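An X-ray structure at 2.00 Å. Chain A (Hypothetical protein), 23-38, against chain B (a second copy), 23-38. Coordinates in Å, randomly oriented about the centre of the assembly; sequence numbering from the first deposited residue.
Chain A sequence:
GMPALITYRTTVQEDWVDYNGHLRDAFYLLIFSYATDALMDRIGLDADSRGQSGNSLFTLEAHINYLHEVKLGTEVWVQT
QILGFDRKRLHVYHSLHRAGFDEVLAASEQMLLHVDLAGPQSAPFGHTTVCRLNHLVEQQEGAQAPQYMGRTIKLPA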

# COMPACT_ATOMS: atom_id res chain seq x y z
N LEU A 23 1.42 13.95 -2.94
CA LEU A 23 1.39 12.59 -3.43
C LEU A 23 0.37 11.77 -2.60
O LEU A 23 0.46 11.70 -1.37
CB LEU A 23 2.80 12.00 -3.34
CG LEU A 23 3.03 10.59 -3.90
CD1 LEU A 23 2.65 10.50 -5.36
CD2 LEU A 23 4.46 10.18 -3.68
N ARG A 24 -0.60 11.17 -3.29
CA ARG A 24 -1.58 10.27 -2.65
C ARG A 24 -0.89 9.00 -2.16
O ARG A 24 0.06 8.51 -2.80
CB ARG A 24 -2.73 9.96 -3.62
CG ARG A 24 -3.75 8.94 -3.07
CD ARG A 24 -4.74 8.54 -4.14
NE ARG A 24 -5.60 9.64 -4.52
CZ ARG A 24 -6.66 10.04 -3.82
NH1 ARG A 24 -7.00 9.43 -2.66
NH2 ARG A 24 -7.37 11.06 -4.26
N ASP A 25 -1.37 8.47 -1.03
CA ASP A 25 -0.77 7.31 -0.36
C ASP A 25 -0.54 6.13 -1.30
O ASP A 25 0.53 5.50 -1.29
CB ASP A 25 -1.63 6.85 0.86
CG ASP A 25 -3.14 6.63 0.52
OD1 ASP A 25 -3.60 6.71 -0.67
OD2 ASP A 25 -3.88 6.42 1.50
N ALA A 26 -1.52 5.86 -2.18
CA ALA A 26 -1.40 4.67 -3.04
C ALA A 26 -0.27 4.81 -4.08
O ALA A 26 0.29 3.81 -4.55
CB ALA A 26 -2.72 4.40 -3.72
N PHE A 27 0.04 6.05 -4.44
CA PHE A 27 1.03 6.31 -5.48
C PHE A 27 2.45 6.23 -4.92
O PHE A 27 3.38 6.00 -5.69
CB PHE A 27 0.74 7.61 -6.23
CG PHE A 27 -0.48 7.54 -7.12
CD1 PHE A 27 -0.57 6.59 -8.11
CD2 PHE A 27 -1.56 8.40 -6.94
CE1 PHE A 27 -1.70 6.50 -8.91
CE2 PHE A 27 -2.68 8.31 -7.72
CZ PHE A 27 -2.75 7.36 -8.71
N TYR A 28 2.63 6.36 -3.60
CA TYR A 28 3.94 5.97 -3.02
C TYR A 28 4.14 4.48 -3.29
O TYR A 28 5.20 4.06 -3.76
CB TYR A 28 3.99 6.15 -1.52
CG TYR A 28 3.99 7.53 -0.90
CD1 TYR A 28 2.83 8.27 -0.82
CD2 TYR A 28 5.13 8.03 -0.26
CE1 TYR A 28 2.82 9.49 -0.20
CE2 TYR A 28 5.13 9.25 0.38
CZ TYR A 28 3.95 9.98 0.42
OH TYR A 28 3.89 11.21 1.06
N LEU A 29 3.10 3.68 -3.03
CA LEU A 29 3.14 2.23 -3.31
C LEU A 29 3.27 1.89 -4.79
O LEU A 29 3.93 0.93 -5.13
CB LEU A 29 1.95 1.49 -2.67
CG LEU A 29 2.13 -0.01 -2.41
CD1 LEU A 29 3.17 -0.32 -1.30
CD2 LEU A 29 0.77 -0.65 -2.03
N LEU A 30 2.67 2.69 -5.69
CA LEU A 30 2.89 2.50 -7.11
C LEU A 30 4.35 2.66 -7.52
O LEU A 30 4.89 1.85 -8.31
CB LEU A 30 2.00 3.45 -7.96
CG LEU A 30 2.10 3.20 -9.45
CD1 LEU A 30 1.69 1.77 -9.80
CD2 LEU A 30 1.28 4.21 -10.28
N ILE A 31 4.99 3.72 -7.02
CA ILE A 31 6.42 3.96 -7.27
C ILE A 31 7.23 2.78 -6.77
O ILE A 31 8.10 2.27 -7.46
CB ILE A 31 6.90 5.27 -6.57
CG1 ILE A 31 6.24 6.49 -7.19
CG2 ILE A 31 8.42 5.36 -6.54
CD1 ILE A 31 6.29 7.68 -6.28
N PHE A 32 6.93 2.29 -5.57
CA PHE A 32 7.59 1.07 -5.11
C PHE A 32 7.31 -0.18 -5.98
O PHE A 32 8.21 -1.02 -6.17
CB PHE A 32 7.25 0.77 -3.64
CG PHE A 32 7.75 1.79 -2.64
CD1 PHE A 32 8.93 2.50 -2.82
CD2 PHE A 32 7.08 1.94 -1.42
CE1 PHE A 32 9.39 3.38 -1.85
CE2 PHE A 32 7.48 2.86 -0.50
CZ PHE A 32 8.66 3.56 -0.68
N SER A 33 6.10 -0.32 -6.53
CA SER A 33 5.75 -1.46 -7.43
C SER A 33 6.61 -1.45 -8.68
O SER A 33 7.07 -2.50 -9.14
CB SER A 33 4.26 -1.40 -7.86
OG SER A 33 3.74 -2.68 -8.27
N TYR A 34 6.76 -0.28 -9.25
CA TYR A 34 7.62 -0.09 -10.40
C TYR A 34 9.06 -0.42 -10.03
O TYR A 34 9.76 -1.01 -10.82
CB TYR A 34 7.55 1.32 -10.92
CG TYR A 34 6.23 1.73 -11.56
CD1 TYR A 34 5.38 0.81 -12.17
CD2 TYR A 34 5.88 3.07 -11.60
CE1 TYR A 34 4.18 1.21 -12.76
CE2 TYR A 34 4.71 3.48 -12.20
CZ TYR A 34 3.86 2.56 -12.77
OH TYR A 34 2.68 3.00 -13.36
N ALA A 35 9.45 -0.08 -8.82
CA ALA A 35 10.78 -0.43 -8.31
C ALA A 35 10.97 -1.95 -8.23
O ALA A 35 12.05 -2.47 -8.57
CB ALA A 35 11.03 0.19 -6.94
N THR A 36 9.94 -2.66 -7.74
CA THR A 36 9.95 -4.14 -7.70
C THR A 36 10.10 -4.71 -9.11
O THR A 36 10.91 -5.60 -9.35
CB THR A 36 8.66 -4.68 -7.07
OG1 THR A 36 8.55 -4.23 -5.71
CG2 THR A 36 8.62 -6.22 -7.10
N ASP A 37 9.38 -4.13 -10.07
CA ASP A 37 9.50 -4.59 -11.46
C ASP A 37 10.95 -4.41 -12.02
O ASP A 37 11.52 -5.29 -12.68
CB ASP A 37 8.50 -3.88 -12.37
CG ASP A 37 7.05 -4.17 -12.01
OD1 ASP A 37 6.75 -5.04 -11.16
OD2 ASP A 37 6.18 -3.48 -12.57
N ALA A 38 11.51 -3.25 -11.78
CA ALA A 38 12.88 -2.95 -12.17
C ALA A 38 13.89 -3.86 -11.48
O ALA A 38 14.89 -4.22 -12.08
CB ALA A 38 13.19 -1.48 -11.87
N LEU B 23 -4.84 -7.19 -11.41
CA LEU B 23 -4.75 -5.93 -10.69
C LEU B 23 -3.38 -5.83 -10.01
O LEU B 23 -2.99 -6.71 -9.23
CB LEU B 23 -5.90 -5.86 -9.69
CG LEU B 23 -6.08 -4.57 -8.87
CD1 LEU B 23 -6.26 -3.37 -9.77
CD2 LEU B 23 -7.23 -4.71 -7.92
N ARG B 24 -2.65 -4.76 -10.31
CA ARG B 24 -1.35 -4.48 -9.65
C ARG B 24 -1.57 -4.12 -8.18
O ARG B 24 -2.60 -3.50 -7.83
CB ARG B 24 -0.61 -3.35 -10.39
CG ARG B 24 0.70 -2.91 -9.72
CD ARG B 24 1.27 -1.69 -10.39
NE ARG B 24 1.72 -1.97 -11.75
CZ ARG B 24 2.88 -2.57 -12.03
NH1 ARG B 24 3.73 -2.96 -11.06
NH2 ARG B 24 3.19 -2.78 -13.30
N ASP B 25 -0.62 -4.53 -7.33
CA ASP B 25 -0.71 -4.37 -5.88
C ASP B 25 -1.07 -2.94 -5.46
O ASP B 25 -1.93 -2.73 -4.59
CB ASP B 25 0.61 -4.82 -5.17
CG ASP B 25 1.89 -4.16 -5.76
OD1 ASP B 25 1.86 -3.25 -6.66
OD2 ASP B 25 2.96 -4.61 -5.34
N ALA B 26 -0.46 -1.95 -6.11
CA ALA B 26 -0.68 -0.56 -5.68
C ALA B 26 -2.12 -0.08 -5.94
O ALA B 26 -2.63 0.82 -5.26
CB ALA B 26 0.32 0.36 -6.36
N PHE B 27 -2.76 -0.68 -6.95
CA PHE B 27 -4.08 -0.26 -7.35
C PHE B 27 -5.16 -0.86 -6.45
O PHE B 27 -6.26 -0.32 -6.37
CB PHE B 27 -4.33 -0.51 -8.84
CG PHE B 27 -3.54 0.41 -9.75
CD1 PHE B 27 -3.66 1.78 -9.64
CD2 PHE B 27 -2.64 -0.09 -10.68
CE1 PHE B 27 -2.91 2.63 -10.45
CE2 PHE B 27 -1.89 0.73 -11.48
CZ PHE B 27 -2.03 2.10 -11.36
N TYR B 28 -4.85 -1.95 -5.74
CA TYR B 28 -5.76 -2.36 -4.63
C TYR B 28 -5.78 -1.22 -3.61
O TYR B 28 -6.85 -0.79 -3.17
CB TYR B 28 -5.28 -3.59 -3.90
CG TYR B 28 -5.29 -4.95 -4.57
CD1 TYR B 28 -4.33 -5.29 -5.50
CD2 TYR B 28 -6.19 -5.95 -4.16
CE1 TYR B 28 -4.30 -6.54 -6.05
CE2 TYR B 28 -6.16 -7.22 -4.69
CZ TYR B 28 -5.20 -7.51 -5.65
OH TYR B 28 -5.12 -8.78 -6.22
N LEU B 29 -4.60 -0.71 -3.26
CA LEU B 29 -4.48 0.43 -2.34
C LEU B 29 -5.10 1.72 -2.88
O LEU B 29 -5.66 2.48 -2.11
CB LEU B 29 -3.04 0.65 -1.87
CG LEU B 29 -2.84 1.41 -0.55
CD1 LEU B 29 -3.31 0.61 0.69
CD2 LEU B 29 -1.35 1.78 -0.37
N LEU B 30 -5.03 1.97 -4.19
CA LEU B 30 -5.73 3.10 -4.78
C LEU B 30 -7.24 3.04 -4.58
O LEU B 30 -7.88 4.06 -4.22
CB LEU B 30 -5.39 3.27 -6.28
CG LEU B 30 -5.99 4.52 -6.90
CD1 LEU B 30 -5.51 5.77 -6.20
CD2 LEU B 30 -5.73 4.60 -8.42
N ILE B 31 -7.82 1.87 -4.84
CA ILE B 31 -9.26 1.65 -4.63
C ILE B 31 -9.60 1.90 -3.17
O ILE B 31 -10.56 2.60 -2.86
CB ILE B 31 -9.66 0.19 -5.01
CG1 ILE B 31 -9.51 -0.03 -6.51
CG2 ILE B 31 -11.05 -0.15 -4.50
CD1 ILE B 31 -9.42 -1.49 -6.86
N PHE B 32 -8.80 1.39 -2.25
CA PHE B 32 -9.01 1.74 -0.84
C PHE B 32 -8.86 3.24 -0.51
O PHE B 32 -9.60 3.77 0.33
CB PHE B 32 -8.10 0.90 0.08
CG PHE B 32 -8.36 -0.58 0.08
CD1 PHE B 32 -9.63 -1.12 -0.11
CD2 PHE B 32 -7.32 -1.46 0.41
CE1 PHE B 32 -9.84 -2.49 -0.04
CE2 PHE B 32 -7.51 -2.81 0.40
CZ PHE B 32 -8.77 -3.34 0.22
N SER B 33 -7.94 3.95 -1.18
CA SER B 33 -7.75 5.42 -0.97
C SER B 33 -9.00 6.19 -1.36
O SER B 33 -9.41 7.12 -0.67
CB SER B 33 -6.56 5.96 -1.81
OG SER B 33 -6.01 7.18 -1.29
N TYR B 34 -9.56 5.81 -2.49
CA TYR B 34 -10.80 6.39 -2.96
C TYR B 34 -11.92 6.08 -1.97
O TYR B 34 -12.75 6.91 -1.72
CB TYR B 34 -11.18 5.87 -4.32
CG TYR B 34 -10.29 6.29 -5.47
CD1 TYR B 34 -9.58 7.50 -5.45
CD2 TYR B 34 -10.21 5.52 -6.61
CE1 TYR B 34 -8.78 7.88 -6.53
CE2 TYR B 34 -9.45 5.90 -7.69
CZ TYR B 34 -8.73 7.07 -7.65
OH TYR B 34 -7.95 7.42 -8.75
N ALA B 35 -11.89 4.89 -1.39
CA ALA B 35 -12.85 4.51 -0.35
C ALA B 35 -12.72 5.41 0.89
O ALA B 35 -13.74 5.81 1.48
CB ALA B 35 -12.67 3.06 0.06
N THR B 36 -11.48 5.70 1.30
CA THR B 36 -11.21 6.63 2.42
C THR B 36 -11.77 8.01 2.10
O THR B 36 -12.44 8.63 2.92
CB THR B 36 -9.70 6.74 2.69
OG1 THR B 36 -9.17 5.47 3.09
CG2 THR B 36 -9.41 7.78 3.79
N ASP B 37 -11.58 8.47 0.86
CA ASP B 37 -12.12 9.77 0.46
C ASP B 37 -13.68 9.81 0.55
O ASP B 37 -14.29 10.77 1.04
CB ASP B 37 -11.67 10.15 -0.94
CG ASP B 37 -10.16 10.33 -1.07
OD1 ASP B 37 -9.43 10.33 -0.06
OD2 ASP B 37 -9.70 10.45 -2.22
N ALA B 38 -14.31 8.78 0.04
CA ALA B 38 -15.75 8.64 0.11
C ALA B 38 -16.26 8.54 1.55
O ALA B 38 -17.33 9.04 1.85
CB ALA B 38 -16.19 7.40 -0.69
O HOH W 1 -6.53 5.17 2.40
O HOH W 2 -5.19 3.33 1.01
O HOH W 3 4.53 -2.01 -3.82
O HOH W 4 5.93 -3.99 -4.89

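Two copies of one helix pack antiparallel across an exact two-fold axis, with a close-fitting apolar centre built on alanine and leucine and, toward each end, a polar cluster in which arginine and aspartate of one chain meet serine and aspartate of the other. The axes of the two 25-38 helices approach to 8.2 Å with 176° between their N-to-C directions, and the two stretches together bury 799 Å².

The CA atoms of the two helices come nearest where A26 meets L30 of the partner. The CB of A26 points toward the partner helix and rests on backbone as well as side chain: A26(A) CB lies 3.4 Å from L30(B) N and 3.7 Å from L29(B) C, while the CA atoms of A26(A) and L30(B) are 4.9 Å apart. The two-fold repeats this with A26(B) against L29(A) and L30(A). Near the axis, each L29 meets its own symmetry mate, L29(A) CD2 to L29(B) CD2 at 3.6 Å. The F27 pair also meets across the axis, more loosely, with F27(A) CE1 4.3 Å from F27(B) CE1. The CA-to-CB bond of F27 points away from the partner, but its ring, at chi1 -71° (m), brings its end back to the contact, where F27(A) CZ is 4.1 Å from L30(B) CD1.

R24 precedes the helix and reaches along the partner helix in its N-to-C direction, to S33 and D37. In R24(A), chi1 and chi2 are both t and chi3 turns to m; the aliphatic part passes over leucine, with R24(A) CD 3.5 Å from L30(B) CD1, before the guanidinium meets its polar partners. R24(A) NH1 donates to S33(B) OG at 2.8 Å and to D37(B) OD2 at 2.9 Å, the latter a salt bridge. R24(A) NH2 also donates to D37(B) OD2, at 3.2 Å, so one carboxylate oxygen receives both terminal nitrogens. S33 and D37 sit one helical turn apart, which lets a single guanidinium reach both at its edge. Over one face of that group lies Y34(B), its CE1 4.1 Å from R24(A) CZ.

S33 links this arginine to the neighbouring aspartate. S33(B) OG accepts from R24(A) NH1 and donates to D25(A) OD1 in a short hydrogen bond of 2.5 Å. The same D25(A) OD1 takes a weak hydrogen bond from A26(A) N at 2.7 Å, its N-H...acceptor angle only 122°. Consecutive residues of one chain thus converge on a single hydroxyl of the other, and the symmetry-related set joins R24(B) and D25(B) to S33(A).

The other oxygen of D25 extends the network through water. Water 1 donates to D25(A) OD2 at 3.1 Å and is hydrogen-bonded to T36(B) OG1 at 2.7 Å, connecting side chains that do not touch directly. Water 2 lies between D25(A) OD2, a weak bond at 3.4 Å, and the backbone L29(B) O at 3.3 Å. Waters 4 and 3 play the corresponding parts at D25(B).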